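Local coordinates for Xcc1710-like domain-containing protein (Bordetella parapertussis 12822, PDB 3CPK) that is of unknown function and belongs to the Xcc1710-like (DUF498/DUF598) family of small mixed alpha/beta proteins, at residues H31-A34 / P40-S43; P89-V94 / N131-E136; R109-L112 / G117-A120; W44-Q47 / D51-A54. All coordinates share one frame; numbering follows the deposited sequence.

Interaction 1 (H31-A34 / P40-S43); sequences HAIA and PVAS
Ala-34 and Ala-42 face each other as an antiparallel hydrogen-bonded pair, joined by two backbone bonds. Ala-34 N donates to Ala-42 O at 2.8 Å, and Ala-42 N returns a bond to Ala-34 O at 2.9 Å. One step along, Ile-33 and Ser-43 form a non-hydrogen-bonded pair whose CA atoms approach to 4.3 Å, and their side chains diverge. Ile-33 turns its CG1 branch into the gap between backbone N and carbonyl carbon (chi1 56°), and the tip of that branch, CD1, rests on Val-41 CG1 at 3.8 Å, the two side chains crossing obliquely. At the far end the His-31 ring presents an edge to Ser-43, with NE2 lying 3.6 Å from Ser-43 CB near the ring plane. Beyond this first shell, Val-24 of strand 21-24 packs on both Ile-33 and Val-41, while Ala-32 bonds through its backbone to Trp-44. The two segments pair the strands of a beta hairpin, with strand 42-43 at the border of the mixed sheet and strand 33-35 continuing it inward to strand 140-144.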
loop_
_atom_site.group_PDB
_atom_site.type_symbol
_atom_site.label_atom_id
_atom_site.label_comp_id
_atom_site.label_asym_id
_atom_site.label_seq_id
_atom_site.Cartn_x
_atom_site.Cartn_y
_atom_site.Cartn_z
ATOM N N HIS A 31 9.974 -2.388 -7.874
ATOM C CA HIS A 31 9.356 -1.152 -8.320
ATOM C C HIS A 31 8.128 -1.022 -7.423
ATOM O O HIS A 31 7.691 -2.006 -6.823
ATOM C CB HIS A 31 8.963 -1.211 -9.802
ATOM C CG HIS A 31 7.892 -2.207 -10.124
ATOM N ND1 HIS A 31 8.148 -3.552 -10.305
ATOM C CD2 HIS A 31 6.565 -2.048 -10.337
ATOM C CE1 HIS A 31 7.027 -4.173 -10.619
ATOM N NE2 HIS A 31 6.049 -3.282 -10.645
ATOM N N ALA A 32 7.578 0.181 -7.310
ATOM C CA ALA A 32 6.425 0.392 -6.446
ATOM C C ALA A 32 5.210 -0.396 -6.907
ATOM O O ALA A 32 4.970 -0.549 -8.102
ATOM C CB ALA A 32 6.093 1.873 -6.360
ATOM N N ILE A 33 4.455 -0.899 -5.940
ATOM C CA ILE A 33 3.261 -1.683 -6.209
ATOM C C ILE A 33 2.119 -1.280 -5.277
ATOM O O ILE A 33 2.303 -0.543 -4.310
ATOM C CB ILE A 33 3.536 -3.201 -6.030
ATOM C CG1 ILE A 33 4.078 -3.465 -4.622
ATOM C CG2 ILE A 33 4.533 -3.675 -7.083
ATOM C CD1 ILE A 33 4.369 -4.921 -4.326
ATOM N N ALA A 34 0.929 -1.766 -5.594
ATOM C CA ALA A 34 -0.253 -1.492 -4.793
ATOM C C ALA A 34 -1.131 -2.723 -4.929
ATOM O O ALA A 34 -1.094 -3.408 -5.951
ATOM C CB ALA A 34 -0.975 -0.250 -5.306
ATOM N N PRO A 40 -5.092 -8.523 -8.305
ATOM C CA PRO A 40 -3.689 -8.616 -8.704
ATOM C C PRO A 40 -2.832 -7.634 -7.920
ATOM O O PRO A 40 -3.350 -6.702 -7.286
ATOM C CB PRO A 40 -3.712 -8.238 -10.196
ATOM C CG PRO A 40 -5.177 -8.339 -10.595
ATOM C CD PRO A 40 -5.881 -7.860 -9.357
ATOM N N VAL A 41 -1.521 -7.859 -7.970
ATOM C CA VAL A 41 -0.566 -6.974 -7.335
ATOM C C VAL A 41 -0.254 -6.015 -8.463
ATOM O O VAL A 41 0.489 -6.357 -9.380
ATOM C CB VAL A 41 0.721 -7.692 -6.964
ATOM C CG1 VAL A 41 1.709 -6.694 -6.400
ATOM C CG2 VAL A 41 0.421 -8.803 -5.975
ATOM N N ALA A 42 -0.826 -4.820 -8.413
ATOM C CA ALA A 42 -0.609 -3.860 -9.484
ATOM C C ALA A 42 0.620 -2.988 -9.303
ATOM O O ALA A 42 1.081 -2.777 -8.181
ATOM C CB ALA A 42 -1.842 -2.977 -9.640
ATOM N N SER A 43 1.148 -2.486 -10.422
ATOM C CA SER A 43 2.288 -1.583 -10.389
ATOM C C SER A 43 1.740 -0.206 -10.127
ATOM O O SER A 43 0.706 0.238 -10.642
ATOM C CB SER A 43 3.057 -1.614 -11.718
ATOM O OG SER A 43 2.197 -1.361 -12.814
#

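Interaction 2 (P89-V94 / N131-E136); sequences PEVLLV and NILMAE
Leu-133, in the last turn of helix 123-135, reaches across to the side chains of Val-91 and Leu-93 on strand 91-95. Its CB leaves the helix toward the strand, and CG stands beside the backbone N, anti to the carbonyl carbon (chi1 -65°). From CG the CD1 branch continues outward, extended from CA (chi2 -167°), and this single methyl does all the touching. It meets Leu-93 CD1 at 3.9 Å and Leu-93 CD2 at 4.1 Å, so both ends of the Leu-93 fork lie against it. Val-91 CG2 reaches the same methyl at 4.2 Å, and here the side chains cross at about a right angle, whereas Leu-93 meets Leu-133 at a more slanting angle. Val-91 and Leu-93 are two residues apart on the strand and therefore point to the same face of the sheet, the one covered by helix 123-135. The intervening Leu-92 points to the other face, where it meets Leu-57 and Ala-61 of helix 54-61, giving a three-layer alpha/beta packing with helices on both faces. The backbones stay well apart, with 8.8 Å between Val-91 CA and Leu-133 CA. Val-140 of the adjoining strand 140-144 touches both leucines and adds to the apolar patch. Where the helix runs out, Arg-138 packs against Val-91 and Leu-133 and forms a salt bridge with Glu-90.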
loop_
_atom_site.group_PDB
_atom_site.type_symbol
_atom_site.label_atom_id
_atom_site.label_comp_id
_atom_site.label_asym_id
_atom_site.label_seq_id
_atom_site.Cartn_x
_atom_site.Cartn_y
_atom_site.Cartn_z
ATOM N N PRO A 89 -12.522 1.041 1.035
ATOM C CA PRO A 89 -11.555 0.310 1.859
ATOM C C PRO A 89 -11.464 1.004 3.215
ATOM O O PRO A 89 -11.661 2.213 3.307
ATOM C CB PRO A 89 -10.241 0.446 1.072
ATOM C CG PRO A 89 -10.619 1.216 -0.209
ATOM C CD PRO A 89 -11.801 2.019 0.211
ATOM N N GLU A 90 -11.166 0.248 4.260
ATOM C CA GLU A 90 -11.050 0.808 5.602
ATOM C C GLU A 90 -9.828 1.725 5.699
ATOM O O GLU A 90 -9.943 2.903 6.015
ATOM C CB GLU A 90 -10.905 -0.331 6.613
ATOM C CG GLU A 90 -11.888 -0.339 7.768
ATOM C CD GLU A 90 -11.725 -1.580 8.640
ATOM O OE1 GLU A 90 -12.137 -2.682 8.206
ATOM O OE2 GLU A 90 -11.172 -1.456 9.752
ATOM N N VAL A 91 -8.662 1.166 5.393
ATOM C CA VAL A 91 -7.398 1.880 5.480
ATOM C C VAL A 91 -6.520 1.743 4.238
ATOM O O VAL A 91 -6.439 0.667 3.643
ATOM C CB VAL A 91 -6.554 1.330 6.662
ATOM C CG1 VAL A 91 -5.462 2.316 7.047
ATOM C CG2 VAL A 91 -7.452 1.006 7.840
ATOM N N LEU A 92 -5.873 2.837 3.846
ATOM C CA LEU A 92 -4.932 2.788 2.742
ATOM C C LEU A 92 -3.572 3.012 3.380
ATOM O O LEU A 92 -3.264 4.104 3.863
ATOM C CB LEU A 92 -5.164 3.872 1.689
ATOM C CG LEU A 92 -3.958 3.987 0.728
ATOM C CD1 LEU A 92 -3.623 2.619 0.130
ATOM C CD2 LEU A 92 -4.246 4.989 -0.375
ATOM N N LEU A 93 -2.778 1.954 3.408
ATOM C CA LEU A 93 -1.439 2.005 3.961
ATOM C C LEU A 93 -0.513 2.483 2.860
ATOM O O LEU A 93 -0.613 2.030 1.720
ATOM C CB LEU A 93 -1.003 0.608 4.406
ATOM C CG LEU A 93 -1.280 0.087 5.816
ATOM C CD1 LEU A 93 -2.507 0.743 6.418
ATOM C CD2 LEU A 93 -1.427 -1.417 5.747
ATOM N N VAL A 94 0.380 3.401 3.195
ATOM C CA VAL A 94 1.325 3.896 2.214
ATOM C C VAL A 94 2.764 3.753 2.721
ATOM O O VAL A 94 3.152 4.360 3.729
ATOM C CB VAL A 94 1.039 5.364 1.860
ATOM C CG1 VAL A 94 1.989 5.829 0.744
ATOM C CG2 VAL A 94 -0.407 5.504 1.424
ATOM N N ASN A 131 -0.093 -7.151 6.298
ATOM C CA ASN A 131 -0.317 -8.555 6.604
ATOM C C ASN A 131 -1.250 -8.676 7.799
ATOM O O ASN A 131 -2.161 -9.504 7.807
ATOM C CB ASN A 131 1.005 -9.267 6.930
ATOM C CG ASN A 131 1.789 -9.687 5.685
ATOM O OD1 ASN A 131 2.951 -10.090 5.791
ATOM N ND2 ASN A 131 1.160 -9.607 4.509
ATOM N N ILE A 132 -1.024 -7.839 8.807
ATOM C CA ILE A 132 -1.838 -7.873 10.015
ATOM C C ILE A 132 -3.278 -7.449 9.782
ATOM O O ILE A 132 -4.196 -8.181 10.122
ATOM C CB ILE A 132 -1.204 -7.014 11.139
ATOM C CG1 ILE A 132 0.100 -7.670 11.591
ATOM C CG2 ILE A 132 -2.158 -6.896 12.329
ATOM C CD1 ILE A 132 0.899 -6.847 12.569
ATOM N N LEU A 133 -3.479 -6.275 9.205
ATOM C CA LEU A 133 -4.833 -5.810 8.936
ATOM C C LEU A 133 -5.565 -6.814 8.054
ATOM O O LEU A 133 -6.780 -6.962 8.125
ATOM C CB LEU A 133 -4.805 -4.454 8.236
ATOM C CG LEU A 133 -4.243 -3.287 9.038
ATOM C CD1 LEU A 133 -4.575 -1.993 8.327
ATOM C CD2 LEU A 133 -4.839 -3.281 10.426
HETATM N N MSE A 134 -4.798 -7.502 7.222
HETATM C CA MSE A 134 -5.338 -8.494 6.326
HETATM C C MSE A 134 -5.684 -9.747 7.113
HETATM O O MSE A 134 -6.765 -10.303 6.960
HETATM C CB MSE A 134 -4.311 -8.782 5.221
HETATM C CG MSE A 134 -4.774 -9.725 4.137
HETATM SE SE MSE A 134 -4.429 -11.540 4.660
HETATM C CE MSE A 134 -2.523 -11.610 4.203
ATOM N N ALA A 135 -4.776 -10.184 7.979
ATOM C CA ALA A 135 -5.028 -11.380 8.783
ATOM C C ALA A 135 -6.288 -11.275 9.650
ATOM O O ALA A 135 -6.962 -12.271 9.882
ATOM C CB ALA A 135 -3.821 -11.690 9.652
ATOM N N GLU A 136 -6.605 -10.084 10.143
ATOM C CA GLU A 136 -7.805 -9.939 10.956
ATOM C C GLU A 136 -9.000 -9.534 10.097
ATOM O O GLU A 136 -10.002 -9.006 10.592
ATOM C CB GLU A 136 -7.581 -8.951 12.119
ATOM C CG GLU A 136 -6.881 -7.660 11.793
ATOM C CD GLU A 136 -6.323 -6.991 13.045
ATOM O OE1 GLU A 136 -5.629 -7.681 13.836
ATOM O OE2 GLU A 136 -6.576 -5.782 13.236
#

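Interaction 3 (R109-L112 / G117-A120); sequences RPLL and GVEA
Leu-111 meets Val-118 through a side chain that leaves the helix with CG anti to the carbonyl carbon (chi1 -76°) and then runs on extended to CD1 (chi2 -178°). That shape carries the CD1 methyl away from helix 105-112 to the neighbouring strand. Val-118 has an unusual first torsion: at chi1 2° its CG1 nearly eclipses the backbone N, a strained setting that deserves caution at 2.5 Å resolution. In the model this places CG1 3.7 Å from Leu-111 CD1, and the two side chains cross at about a right angle. Leu-112, one residue further along, starts off beside the contact, but its CD2 methyl comes within 4.1 Å of Gly-117 CA, at the start of the strand. The two backbones draw nearest at this end, with 5.8 Å between Leu-112 CA and Gly-117 CA; four residues separate helix and strand. These elements form the second half of a beta-alpha-beta crossover that leaves strand 91-95, passes through helix 105-112 and returns as strand 117-121, parallel to the first and bonded to it through the backbones of Gly-117 and Glu-119. Leu-111 also reaches Leu-92 of strand 91-95 and Leu-57 of helix 54-61, while Leu-103 packs on Val-118. The chemistry is wholly apolar: methyl groups against methyl or methylene carbon, with no polar group taking part, so what this contact contributes is probably van der Waals and hydrophobic packing, without directional bonds between the two segments.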
loop_
_atom_site.group_PDB
_atom_site.type_symbol
_atom_site.label_atom_id
_atom_site.label_comp_id
_atom_site.label_asym_id
_atom_site.label_seq_id
_atom_site.Cartn_x
_atom_site.Cartn_y
_atom_site.Cartn_z
ATOM N N ARG A 109 -6.769 14.387 1.692
ATOM C CA ARG A 109 -8.173 14.761 1.878
ATOM C C ARG A 109 -9.207 14.060 0.996
ATOM O O ARG A 109 -10.196 13.532 1.507
ATOM C CB ARG A 109 -8.356 16.271 1.780
ATOM C CG ARG A 109 -8.271 16.909 3.134
ATOM C CD ARG A 109 -8.318 18.397 3.055
ATOM N NE ARG A 109 -8.103 18.972 4.374
ATOM C CZ ARG A 109 -7.880 20.261 4.587
ATOM N NH1 ARG A 109 -7.842 21.098 3.559
ATOM N NH2 ARG A 109 -7.693 20.709 5.821
ATOM N N PRO A 110 -9.004 14.044 -0.329
ATOM C CA PRO A 110 -9.995 13.369 -1.169
ATOM C C PRO A 110 -10.419 12.024 -0.569
ATOM O O PRO A 110 -11.608 11.723 -0.458
ATOM C CB PRO A 110 -9.260 13.204 -2.487
ATOM C CG PRO A 110 -8.424 14.442 -2.539
ATOM C CD PRO A 110 -7.870 14.526 -1.134
ATOM N N LEU A 111 -9.435 11.225 -0.170
ATOM C CA LEU A 111 -9.703 9.923 0.417
ATOM C C LEU A 111 -10.563 9.997 1.671
ATOM O O LEU A 111 -11.506 9.221 1.829
ATOM C CB LEU A 111 -8.391 9.214 0.740
ATOM C CG LEU A 111 -7.680 8.621 -0.472
ATOM C CD1 LEU A 111 -6.416 7.907 -0.037
ATOM C CD2 LEU A 111 -8.624 7.656 -1.162
ATOM N N LEU A 112 -10.229 10.912 2.576
ATOM C CA LEU A 112 -11.009 11.060 3.800
ATOM C C LEU A 112 -12.412 11.471 3.367
ATOM O O LEU A 112 -13.405 11.109 3.994
ATOM C CB LEU A 112 -10.412 12.143 4.700
ATOM C CG LEU A 112 -8.907 12.087 4.980
ATOM C CD1 LEU A 112 -8.529 13.237 5.900
ATOM C CD2 LEU A 112 -8.528 10.753 5.611
ATOM N N GLY A 117 -9.253 6.154 5.472
ATOM C CA GLY A 117 -8.164 6.695 6.262
ATOM C C GLY A 117 -6.835 6.190 5.744
ATOM O O GLY A 117 -6.701 5.008 5.435
ATOM N N VAL A 118 -5.852 7.077 5.644
ATOM C CA VAL A 118 -4.545 6.678 5.144
ATOM C C VAL A 118 -3.432 6.821 6.169
ATOM O O VAL A 118 -3.453 7.700 7.021
ATOM C CB VAL A 118 -4.186 7.451 3.837
ATOM C CG1 VAL A 118 -5.278 8.427 3.496
ATOM C CG2 VAL A 118 -2.845 8.156 3.970
ATOM N N GLU A 119 -2.454 5.936 6.069
ATOM C CA GLU A 119 -1.332 5.926 6.983
ATOM C C GLU A 119 -0.034 5.710 6.226
ATOM O O GLU A 119 0.140 4.687 5.565
ATOM C CB GLU A 119 -1.521 4.804 7.996
ATOM C CG GLU A 119 -2.890 4.818 8.643
ATOM C CD GLU A 119 -3.046 3.749 9.706
ATOM O OE1 GLU A 119 -2.026 3.389 10.333
ATOM O OE2 GLU A 119 -4.187 3.287 9.924
ATOM N N ALA A 120 0.873 6.675 6.320
ATOM C CA ALA A 120 2.161 6.571 5.653
ATOM C C ALA A 120 3.176 6.122 6.687
ATOM O O ALA A 120 3.091 6.502 7.842
ATOM C CB ALA A 120 2.555 7.908 5.079
#

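Interaction 4 (W44-Q47 / D51-A54); sequences WPVQ and DITA
Val-46 and Ile-52 supply the main apolar contact of this loop, Val-46 CG1 lying 3.7 Å from Ile-52 CG1 as the two side chains cross at about a right angle. CG1 of Val-46 is anti to the backbone N (chi1 -177°), which directs this methyl to Ile-52 and leaves the other branch, CG2, over the centre of the Trp-44 ring, 3.9 Å above its plane. The three side chains thus form a mutual cluster, Trp-44 CH2 also lying 4.2 Å from Ile-52 CG1. Of the polar contacts, one involves the exposed Asp-51, whose OD1 comes within 3.5 Å of Gln-47 N but is hydrogen-bonded to the next amide, that of Arg-48, which tethers the carboxylate across the turn. In the other, Trp-44 NE1 is satisfied by Leu-56 O, fixing the indole against helix 54-61. Backbone turns complete the structure: Val-46 N donates to Trp-44 O at 2.7 Å, making Pro-45 the centre of an inverse gamma turn. That turn is followed, beyond Ile-52, by a threonine N-cap, OG1 of Thr-53 bonding Leu-56 N at the start of helix 54-61.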
loop_
_atom_site.group_PDB
_atom_site.type_symbol
_atom_site.label_atom_id
_atom_site.label_comp_id
_atom_site.label_asym_id
_atom_site.label_seq_id
_atom_site.Cartn_x
_atom_site.Cartn_y
_atom_site.Cartn_z
ATOM N N TRP A 44 2.505 0.543 -9.328
ATOM C CA TRP A 44 2.077 1.846 -8.943
ATOM C C TRP A 44 3.134 2.827 -9.439
ATOM O O TRP A 44 4.275 2.776 -8.986
ATOM C CB TRP A 44 1.948 1.831 -7.426
ATOM C CG TRP A 44 1.277 2.988 -6.826
ATOM C CD1 TRP A 44 0.138 3.596 -7.260
ATOM C CD2 TRP A 44 1.677 3.678 -5.639
ATOM N NE1 TRP A 44 -0.192 4.636 -6.418
ATOM C CE2 TRP A 44 0.744 4.713 -5.420
ATOM C CE3 TRP A 44 2.754 3.532 -4.746
ATOM C CZ2 TRP A 44 0.834 5.587 -4.337
ATOM C CZ3 TRP A 44 2.845 4.404 -3.665
ATOM C CH2 TRP A 44 1.896 5.424 -3.478
ATOM N N PRO A 45 2.767 3.730 -10.379
ATOM C CA PRO A 45 3.630 4.751 -10.995
ATOM C C PRO A 45 4.259 5.787 -10.066
ATOM O O PRO A 45 3.958 6.974 -10.169
ATOM C CB PRO A 45 2.708 5.421 -12.022
ATOM C CG PRO A 45 1.601 4.448 -12.228
ATOM C CD PRO A 45 1.383 3.904 -10.847
ATOM N N VAL A 46 5.145 5.346 -9.181
ATOM C CA VAL A 46 5.786 6.234 -8.228
ATOM C C VAL A 46 7.127 5.727 -7.929
ATOM O O VAL A 46 7.461 4.515 -8.161
ATOM C CB VAL A 46 4.982 6.389 -6.930
ATOM C CG1 VAL A 46 5.652 7.383 -5.984
ATOM C CG2 VAL A 46 3.580 6.843 -7.245
ATOM N N GLN A 47 7.938 6.691 -7.539
ATOM C CA GLN A 47 9.316 6.452 -7.332
ATOM C C GLN A 47 9.968 7.188 -6.190
ATOM O O GLN A 47 11.039 6.801 -5.699
ATOM C CB GLN A 47 9.978 6.738 -8.674
ATOM C CG GLN A 47 11.369 6.211 -8.841
ATOM C CD GLN A 47 11.794 6.113 -10.295
ATOM O OE1 GLN A 47 11.061 6.514 -11.201
ATOM N NE2 GLN A 47 12.992 5.573 -10.524
ATOM N N ASP A 51 6.881 12.433 -5.257
ATOM C CA ASP A 51 5.939 12.504 -6.360
ATOM C C ASP A 51 4.645 11.739 -6.089
ATOM O O ASP A 51 3.998 11.245 -7.013
ATOM C CB ASP A 51 6.544 12.018 -7.701
ATOM C CG ASP A 51 7.951 11.450 -7.579
ATOM O OD1 ASP A 51 8.108 10.216 -7.750
ATOM O OD2 ASP A 51 8.898 12.233 -7.344
ATOM N N ILE A 52 4.268 11.648 -4.818
ATOM C CA ILE A 52 3.036 10.974 -4.426
ATOM C C ILE A 52 1.930 12.018 -4.414
ATOM O O ILE A 52 2.039 13.040 -3.731
ATOM C CB ILE A 52 3.157 10.348 -3.017
ATOM C CG1 ILE A 52 3.992 9.065 -3.093
ATOM C CG2 ILE A 52 1.771 10.064 -2.449
ATOM C CD1 ILE A 52 4.399 8.503 -1.749
ATOM N N THR A 53 0.865 11.760 -5.166
ATOM C CA THR A 53 -0.250 12.699 -5.263
ATOM C C THR A 53 -1.583 12.037 -4.926
ATOM O O THR A 53 -1.742 10.829 -5.092
ATOM C CB THR A 53 -0.357 13.270 -6.687
ATOM O OG1 THR A 53 -1.124 12.375 -7.499
ATOM C CG2 THR A 53 1.028 13.415 -7.303
ATOM N N ALA A 54 -2.537 12.835 -4.458
ATOM C CA ALA A 54 -3.862 12.333 -4.109
ATOM C C ALA A 54 -4.419 11.528 -5.269
ATOM O O ALA A 54 -5.129 10.544 -5.072
ATOM C CB ALA A 54 -4.791 13.491 -3.794
#

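In the fold
Interactions 1, 2 and 3 are spread across one mixed sheet: the first lies at the 42-43 border and the third at the 117-121 border, their centres about 19 Å apart. Interactions 2 and 3 are neighbours, with strands 91-95 and 117-121 paired through probable hydrogen bonds from Leu-92 N to Gly-117 O (2.8 Å) and from Val-94 N to Glu-119 O (2.7 Å). Interaction 4 follows directly from interaction 1, and Ala-32 O lies 3.0 Å from Trp-44 N where they meet. It also touches strand 91-95, with Trp-44 CH2 4.2 Å from Val-94 CG1, and meets interaction 3 through Ala-54 and Pro-110. With the function unknown, all four are described as packing of the fold.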